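Local coordinates for conserved protein (Methanosarcina mazei, PDB 2NR4) that binds flavin mononucleotide in a beta-barrel domain of the FMN-binding clan, its biological role being otherwise unknown, at residues 114-125 and 138-149. Sequence-based numbering, arbitrary orientation.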
ATOM      1  N   LYS A 114      11.878 -16.195   3.450  1.00 25.78           N
ATOM      2  CA  LYS A 114      12.218 -16.582   2.077  1.00 26.69           C
ATOM      3  C   LYS A 114      11.384 -15.808   1.061  1.00 27.35           C
ATOM      4  O   LYS A 114      11.861 -15.540  -0.045  1.00 28.02           O
ATOM      5  CB  LYS A 114      11.983 -18.062   1.877  1.00 28.37           C
ATOM      6  CG  LYS A 114      13.038 -18.906   2.571  1.00 29.37           C
ATOM      7  CD  LYS A 114      12.631 -20.383   2.530  1.00 34.77           C
ATOM      8  CE  LYS A 114      12.890 -20.967   1.185  1.00 39.24           C
ATOM      9  NZ  LYS A 114      13.381 -22.369   1.448  1.00 45.45           N
ATOM     10  N   GLU A 115      10.164 -15.464   1.466  1.00 27.42           N
ATOM     11  CA  GLU A 115       9.230 -14.731   0.619  1.00 28.36           C
ATOM     12  C   GLU A 115       9.335 -13.202   0.793  1.00 27.28           C
ATOM     13  O   GLU A 115       8.537 -12.463   0.225  1.00 26.62           O
ATOM     14  CB  GLU A 115       7.803 -15.209   0.865  1.00 29.15           C
ATOM     15  CG  GLU A 115       7.514 -16.651   0.374  1.00 35.43           C
ATOM     16  CD  GLU A 115       7.896 -16.912  -1.092  1.00 43.17           C
ATOM     17  OE1 GLU A 115       7.691 -16.029  -1.967  1.00 46.76           O
ATOM     18  OE2 GLU A 115       8.397 -18.024  -1.380  1.00 47.64           O
ATOM     19  N   ALA A 116      10.321 -12.729   1.547  1.00 26.27           N
ATOM     20  CA  ALA A 116      10.566 -11.282   1.626  1.00 25.83           C
ATOM     21  C   ALA A 116      10.942 -10.664   0.275  1.00 25.94           C
ATOM     22  O   ALA A 116      11.723 -11.225  -0.506  1.00 25.36           O
ATOM     23  CB  ALA A 116      11.644 -10.972   2.645  1.00 25.76           C
ATOM     24  N   ILE A 117      10.382  -9.494  -0.004  1.00 25.69           N
ATOM     25  CA  ILE A 117      10.806  -8.727  -1.162  1.00 26.34           C
ATOM     26  C   ILE A 117      12.216  -8.176  -0.937  1.00 25.53           C
ATOM     27  O   ILE A 117      13.085  -8.278  -1.797  1.00 28.04           O
ATOM     28  CB  ILE A 117       9.804  -7.560  -1.423  1.00 26.04           C
ATOM     29  CG1 ILE A 117       8.343  -8.083  -1.559  1.00 28.67           C
ATOM     30  CG2 ILE A 117      10.258  -6.731  -2.603  1.00 29.12           C
ATOM     31  CD1 ILE A 117       8.100  -8.933  -2.743  1.00 30.85           C
ATOM     32  N   ALA A 118      12.413  -7.555   0.221  1.00 24.67           N
ATOM     33  CA  ALA A 118      13.681  -7.008   0.656  1.00 22.94           C
ATOM     34  C   ALA A 118      13.797  -7.183   2.175  1.00 23.51           C
ATOM     35  O   ALA A 118      12.781  -7.058   2.917  1.00 22.74           O
ATOM     36  CB  ALA A 118      13.756  -5.511   0.280  1.00 23.30           C
ATOM     37  N   TRP A 119      15.017  -7.445   2.659  1.00 22.54           N
ATOM     38  CA  TRP A 119      15.242  -7.632   4.115  1.00 22.80           C
ATOM     39  C   TRP A 119      16.409  -6.788   4.589  1.00 22.03           C
ATOM     40  O   TRP A 119      17.335  -6.480   3.793  1.00 23.33           O
ATOM     41  CB  TRP A 119      15.412  -9.139   4.478  1.00 22.85           C
ATOM     42  CG  TRP A 119      16.486  -9.823   3.690  1.00 24.01           C
ATOM     43  CD1 TRP A 119      16.319 -10.573   2.549  1.00 24.90           C
ATOM     44  CD2 TRP A 119      17.904  -9.780   3.945  1.00 23.50           C
ATOM     45  NE1 TRP A 119      17.568 -11.016   2.089  1.00 25.43           N
ATOM     46  CE2 TRP A 119      18.542 -10.544   2.929  1.00 25.36           C
ATOM     47  CE3 TRP A 119      18.694  -9.196   4.950  1.00 26.63           C
ATOM     48  CZ2 TRP A 119      19.939 -10.719   2.884  1.00 25.67           C
ATOM     49  CZ3 TRP A 119      20.073  -9.365   4.900  1.00 26.05           C
ATOM     50  CH2 TRP A 119      20.680 -10.107   3.856  1.00 26.42           C
ATOM     51  N   VAL A 120      16.363  -6.377   5.849  1.00 20.89           N
ATOM     52  CA  VAL A 120      17.497  -5.702   6.490  1.00 21.47           C
ATOM     53  C   VAL A 120      17.661  -6.342   7.854  1.00 22.21           C
ATOM     54  O   VAL A 120      16.701  -6.400   8.635  1.00 21.23           O
ATOM     55  CB  VAL A 120      17.275  -4.171   6.674  1.00 21.09           C
ATOM     56  CG1 VAL A 120      18.539  -3.503   7.288  1.00 24.36           C
ATOM     57  CG2 VAL A 120      16.894  -3.498   5.322  1.00 22.59           C
ATOM     58  N   VAL A 121      18.861  -6.829   8.151  1.00 22.73           N
ATOM     59  CA  VAL A 121      19.157  -7.283   9.500  1.00 23.40           C
ATOM     60  C   VAL A 121      19.668  -6.096  10.334  1.00 23.15           C
ATOM     61  O   VAL A 121      20.647  -5.427   9.965  1.00 25.08           O
ATOM     62  CB  VAL A 121      20.204  -8.470   9.509  1.00 22.42           C
ATOM     63  CG1 VAL A 121      20.416  -8.923  10.951  1.00 24.26           C
ATOM     64  CG2 VAL A 121      19.709  -9.602   8.645  1.00 25.31           C
ATOM     65  N   PHE A 122      19.036  -5.860  11.476  1.00 21.70           N
ATOM     66  CA  PHE A 122      19.450  -4.756  12.364  1.00 23.51           C
ATOM     67  C   PHE A 122      19.926  -5.256  13.723  1.00 23.65           C
ATOM     68  O   PHE A 122      19.299  -6.150  14.302  1.00 24.73           O
ATOM     69  CB  PHE A 122      18.269  -3.849  12.682  1.00 22.84           C
ATOM     70  CG  PHE A 122      17.666  -3.137  11.489  1.00 22.11           C
ATOM     71  CD1 PHE A 122      18.208  -1.922  11.033  1.00 23.61           C
ATOM     72  CD2 PHE A 122      16.491  -3.621  10.909  1.00 22.33           C
ATOM     73  CE1 PHE A 122      17.582  -1.214   9.975  1.00 22.68           C
ATOM     74  CE2 PHE A 122      15.896  -2.954   9.848  1.00 21.50           C
ATOM     75  CZ  PHE A 122      16.451  -1.731   9.388  1.00 23.63           C
ATOM     76  N   GLU A 123      20.965  -4.614  14.256  1.00 24.09           N
ATOM     77  CA  GLU A 123      21.269  -4.654  15.681  1.00 25.87           C
ATOM     78  C   GLU A 123      20.335  -3.648  16.373  1.00 24.76           C
ATOM     79  O   GLU A 123      20.217  -2.507  15.952  1.00 25.64           O
ATOM     80  CB  GLU A 123      22.741  -4.253  15.959  1.00 25.25           C
ATOM     81  CG  GLU A 123      23.005  -4.128  17.475  1.00 26.74           C
ATOM     82  CD  GLU A 123      24.490  -3.982  17.812  1.00 30.22           C
ATOM     83  OE1 GLU A 123      25.309  -3.951  16.857  1.00 32.89           O
ATOM     84  OE2 GLU A 123      24.799  -3.904  19.034  1.00 34.98           O
ATOM     85  N   CYS A 124      19.646  -4.102  17.408  1.00 24.02           N
ATOM     86  CA  CYS A 124      18.807  -3.271  18.261  1.00 25.14           C
ATOM     87  C   CYS A 124      19.643  -2.675  19.376  1.00 25.84           C
ATOM     88  O   CYS A 124      20.354  -3.407  20.117  1.00 26.25           O
ATOM     89  CB  CYS A 124      17.725  -4.124  18.906  1.00 25.47           C
ATOM     90  SG  CYS A 124      16.662  -4.960  17.706  1.00 26.88           S
ATOM     91  N   ILE A 125      19.532  -1.366  19.530  1.00 24.37           N
ATOM     92  CA  ILE A 125      20.366  -0.645  20.493  1.00 25.51           C
ATOM     93  C   ILE A 125      19.535   0.285  21.336  1.00 26.00           C
ATOM     94  O   ILE A 125      18.342   0.565  21.004  1.00 25.03           O
ATOM     95  CB  ILE A 125      21.453   0.164  19.781  1.00 25.10           C
ATOM     96  CG1 ILE A 125      20.841   1.328  18.957  1.00 26.41           C
ATOM     97  CG2 ILE A 125      22.265  -0.727  18.862  1.00 25.16           C
ATOM     98  CD1 ILE A 125      21.856   2.302  18.316  1.00 25.93           C
ATOM     99  N   LEU A 138      17.655   1.117  15.728  1.00 22.52           N
ATOM    100  CA  LEU A 138      18.097   0.080  14.826  1.00 23.36           C
ATOM    101  C   LEU A 138      19.306   0.478  14.002  1.00 24.06           C
ATOM    102  O   LEU A 138      19.289   1.502  13.302  1.00 23.56           O
ATOM    103  CB  LEU A 138      16.980  -0.312  13.860  1.00 23.53           C
ATOM    104  CG  LEU A 138      15.683  -0.841  14.516  1.00 24.85           C
ATOM    105  CD1 LEU A 138      14.669  -1.119  13.433  1.00 24.49           C
ATOM    106  CD2 LEU A 138      15.918  -2.118  15.347  1.00 23.87           C
ATOM    107  N   VAL A 139      20.331  -0.365  14.056  1.00 23.98           N
ATOM    108  CA  VAL A 139      21.569  -0.118  13.295  1.00 25.46           C
ATOM    109  C   VAL A 139      21.719  -1.262  12.247  1.00 25.51           C
ATOM    110  O   VAL A 139      21.816  -2.425  12.636  1.00 26.39           O
ATOM    111  CB  VAL A 139      22.794  -0.098  14.253  1.00 25.15           C
ATOM    112  CG1 VAL A 139      24.049   0.186  13.438  1.00 28.03           C
ATOM    113  CG2 VAL A 139      22.596   0.919  15.403  1.00 26.00           C
ATOM    114  N   PRO A 140      21.691  -0.953  10.927  1.00 26.54           N
ATOM    115  CA  PRO A 140      21.676  -2.019   9.916  1.00 26.75           C
ATOM    116  C   PRO A 140      23.013  -2.738   9.863  1.00 29.00           C
ATOM    117  O   PRO A 140      24.065  -2.087  10.035  1.00 30.21           O
ATOM    118  CB  PRO A 140      21.452  -1.279   8.595  1.00 27.40           C
ATOM    119  CG  PRO A 140      21.554   0.139   8.871  1.00 26.34           C
ATOM    120  CD  PRO A 140      21.665   0.397  10.333  1.00 25.87           C
ATOM    121  N   LEU A 141      22.961  -4.048   9.681  1.00 29.84           N
ATOM    122  CA  LEU A 141      24.144  -4.914   9.658  1.00 31.29           C
ATOM    123  C   LEU A 141      24.350  -5.517   8.275  1.00 32.13           C
ATOM    124  O   LEU A 141      25.496  -5.752   7.826  1.00 31.95           O
ATOM    125  CB  LEU A 141      23.984  -6.049  10.681  1.00 31.39           C
ATOM    126  CG  LEU A 141      23.991  -5.707  12.154  1.00 32.66           C
ATOM    127  CD1 LEU A 141      23.943  -6.989  12.983  1.00 34.22           C
ATOM    128  CD2 LEU A 141      25.217  -4.850  12.526  1.00 35.49           C
ATOM    129  N   ASN A 142      23.240  -5.801   7.605  1.00 30.92           N
ATOM    130  CA  ASN A 142      23.266  -6.466   6.313  1.00 30.76           C
ATOM    131  C   ASN A 142      21.896  -6.218   5.690  1.00 29.83           C
ATOM    132  O   ASN A 142      20.935  -5.911   6.408  1.00 27.66           O
ATOM    133  CB  ASN A 142      23.491  -7.973   6.536  1.00 32.06           C
ATOM    134  CG  ASN A 142      23.961  -8.731   5.278  1.00 34.93           C
ATOM    135  OD1 ASN A 142      24.331  -8.148   4.239  1.00 35.62           O
ATOM    136  ND2 ASN A 142      23.949 -10.065   5.389  1.00 37.16           N
ATOM    137  N   ALA A 143      21.804  -6.363   4.378  1.00 29.29           N
ATOM    138  CA  ALA A 143      20.535  -6.113   3.663  1.00 30.02           C
ATOM    139  C   ALA A 143      20.525  -6.869   2.368  1.00 30.80           C
ATOM    140  O   ALA A 143      21.592  -7.093   1.776  1.00 30.73           O
ATOM    141  CB  ALA A 143      20.334  -4.629   3.409  1.00 29.11           C
ATOM    142  N   GLY A 144      19.341  -7.275   1.916  1.00 30.97           N
ATOM    143  CA  GLY A 144      19.255  -7.998   0.681  1.00 33.24           C
ATOM    144  C   GLY A 144      17.965  -7.742  -0.035  1.00 34.13           C
ATOM    145  O   GLY A 144      17.017  -7.259   0.556  1.00 32.86           O
ATOM    146  N   PHE A 145      17.940  -8.131  -1.304  1.00 35.94           N
ATOM    147  CA  PHE A 145      16.824  -7.943  -2.196  1.00 38.74           C
ATOM    148  C   PHE A 145      16.505  -9.293  -2.814  1.00 40.40           C
ATOM    149  O   PHE A 145      17.416 -10.091  -3.083  1.00 41.11           O
ATOM    150  CB  PHE A 145      17.234  -6.955  -3.299  1.00 40.34           C
ATOM    151  CG  PHE A 145      16.122  -6.102  -3.790  1.00 41.94           C
ATOM    152  CD1 PHE A 145      15.725  -4.980  -3.074  1.00 44.65           C
ATOM    153  CD2 PHE A 145      15.476  -6.404  -4.980  1.00 46.07           C
ATOM    154  CE1 PHE A 145      14.693  -4.190  -3.531  1.00 45.12           C
ATOM    155  CE2 PHE A 145      14.434  -5.611  -5.457  1.00 46.14           C
ATOM    156  CZ  PHE A 145      14.041  -4.506  -4.733  1.00 45.53           C
ATOM    157  N   ASN A 146      15.228  -9.578  -3.019  1.00 41.10           N
ATOM    158  CA  ASN A 146      14.844 -10.824  -3.668  1.00 42.60           C
ATOM    159  C   ASN A 146      14.087 -10.513  -4.943  1.00 43.98           C
ATOM    160  O   ASN A 146      12.857 -10.538  -4.979  1.00 43.81           O
ATOM    161  CB  ASN A 146      14.002 -11.723  -2.750  1.00 42.33           C
ATOM    162  CG  ASN A 146      14.807 -12.357  -1.631  1.00 42.60           C
ATOM    163  OD1 ASN A 146      15.985 -12.685  -1.787  1.00 42.29           O
ATOM    164  ND2 ASN A 146      14.165 -12.548  -0.493  1.00 41.22           N
ATOM    165  N   GLU A 147      14.852 -10.193  -5.984  1.00 46.23           N
ATOM    166  CA  GLU A 147      14.337 -10.006  -7.344  1.00 47.88           C
ATOM    167  C   GLU A 147      13.280 -11.036  -7.730  1.00 48.07           C
ATOM    168  O   GLU A 147      12.241 -10.685  -8.271  1.00 48.97           O
ATOM    169  CB  GLU A 147      15.501 -10.052  -8.346  1.00 48.58           C
ATOM    170  CG  GLU A 147      16.468  -8.878  -8.235  1.00 50.70           C
ATOM    171  CD  GLU A 147      17.544  -9.045  -7.158  1.00 54.25           C
ATOM    172  OE1 GLU A 147      17.825 -10.192  -6.719  1.00 54.44           O
ATOM    173  OE2 GLU A 147      18.116  -8.003  -6.757  1.00 56.70           O
ATOM    174  N   ARG A 148      13.534 -12.297  -7.407  1.00 48.71           N
ATOM    175  CA  ARG A 148      12.630 -13.405  -7.720  1.00 49.13           C
ATOM    176  C   ARG A 148      11.220 -13.247  -7.115  1.00 48.01           C
ATOM    177  O   ARG A 148      10.271 -13.853  -7.603  1.00 48.50           O
ATOM    178  CB  ARG A 148      13.257 -14.747  -7.286  1.00 49.06           C
ATOM    179  CG  ARG A 148      14.585 -15.130  -8.017  1.00 52.13           C
ATOM    180  CD  ARG A 148      15.301 -16.340  -7.365  1.00 51.70           C
ATOM    181  NE  ARG A 148      16.732 -16.377  -7.693  1.00 56.79           N
ATOM    182  CZ  ARG A 148      17.608 -17.263  -7.209  1.00 58.91           C
ATOM    183  NH1 ARG A 148      17.219 -18.221  -6.367  1.00 60.40           N
ATOM    184  NH2 ARG A 148      18.885 -17.198  -7.574  1.00 59.98           N
ATOM    185  N   ASN A 149      11.088 -12.424  -6.073  1.00 46.49           N
ATOM    186  CA  ASN A 149       9.818 -12.251  -5.366  1.00 44.84           C
ATOM    187  C   ASN A 149       8.977 -11.047  -5.808  1.00 45.30           C
ATOM    188  O   ASN A 149       7.852 -10.860  -5.325  1.00 43.94           O
ATOM    189  CB  ASN A 149      10.074 -12.180  -3.861  1.00 44.29           C
ATOM    190  CG  ASN A 149      10.436 -13.529  -3.271  1.00 43.42           C
ATOM    191  OD1 ASN A 149       9.995 -14.565  -3.773  1.00 41.42           O
ATOM    192  ND2 ASN A 149      11.228 -13.528  -2.202  1.00 38.58           N
TER
HETATM  193  O   HOH W   1      18.025 -12.893   0.052  1.00 42.12           O
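W119 lies flat over the backbone of A143 and G144 in an antiparallel beta hairpin, whose strands 118-130 and 133-145 are neighbours in the six-stranded barrel of this FMN-binding protein. Its CG sits between the backbone N and the carbonyl carbon (chi1 55°), which swings the indole across to the partner strand. G144, without a side chain, lets the ring settle: its CA makes a CH-pi contact 3.8 Å from the centroid of the six-membered ring of W119. At the indole rim, the N142 amide stands nearly perpendicular to the ring plane, with ND2 3.6 Å from W119 CH2; that ND2 is hydrogen-bonded to the backbone O of D104. The strands follow a regular ladder until L141 and N142 both face V121, a classic beta bulge. L141 N donates to V121 O and N142 O accepts from V121 N, so the pairing resumes one residue shifted, F122 opposite P140.

On the other face of the sheet, the F122 ring is sandwiched: L138 CD1 sits 4.0 Å from its centroid, and V120 CG1 lies against the opposite face, nearer the rim. V120 CG1 also meets P140 CB at 3.9 Å, the two side chains running alongside each other. L138 CD2 packs against C124 SG, and the L138 side chain is about 10 Å from the bound flavin mononucleotide.

Beyond the strand ends, two asparagines grip the turn before A118. N149 ND2 donates to both K114 O and A116 O, while N146 ND2 donates to A116 O (2.8 Å), arriving from the other side of the carbonyl plane than N149 ND2. The N146 amide is held at its oxygen too: a water donates to N146 OD1 and accepts from W119 NE1, 2.8 Å from each.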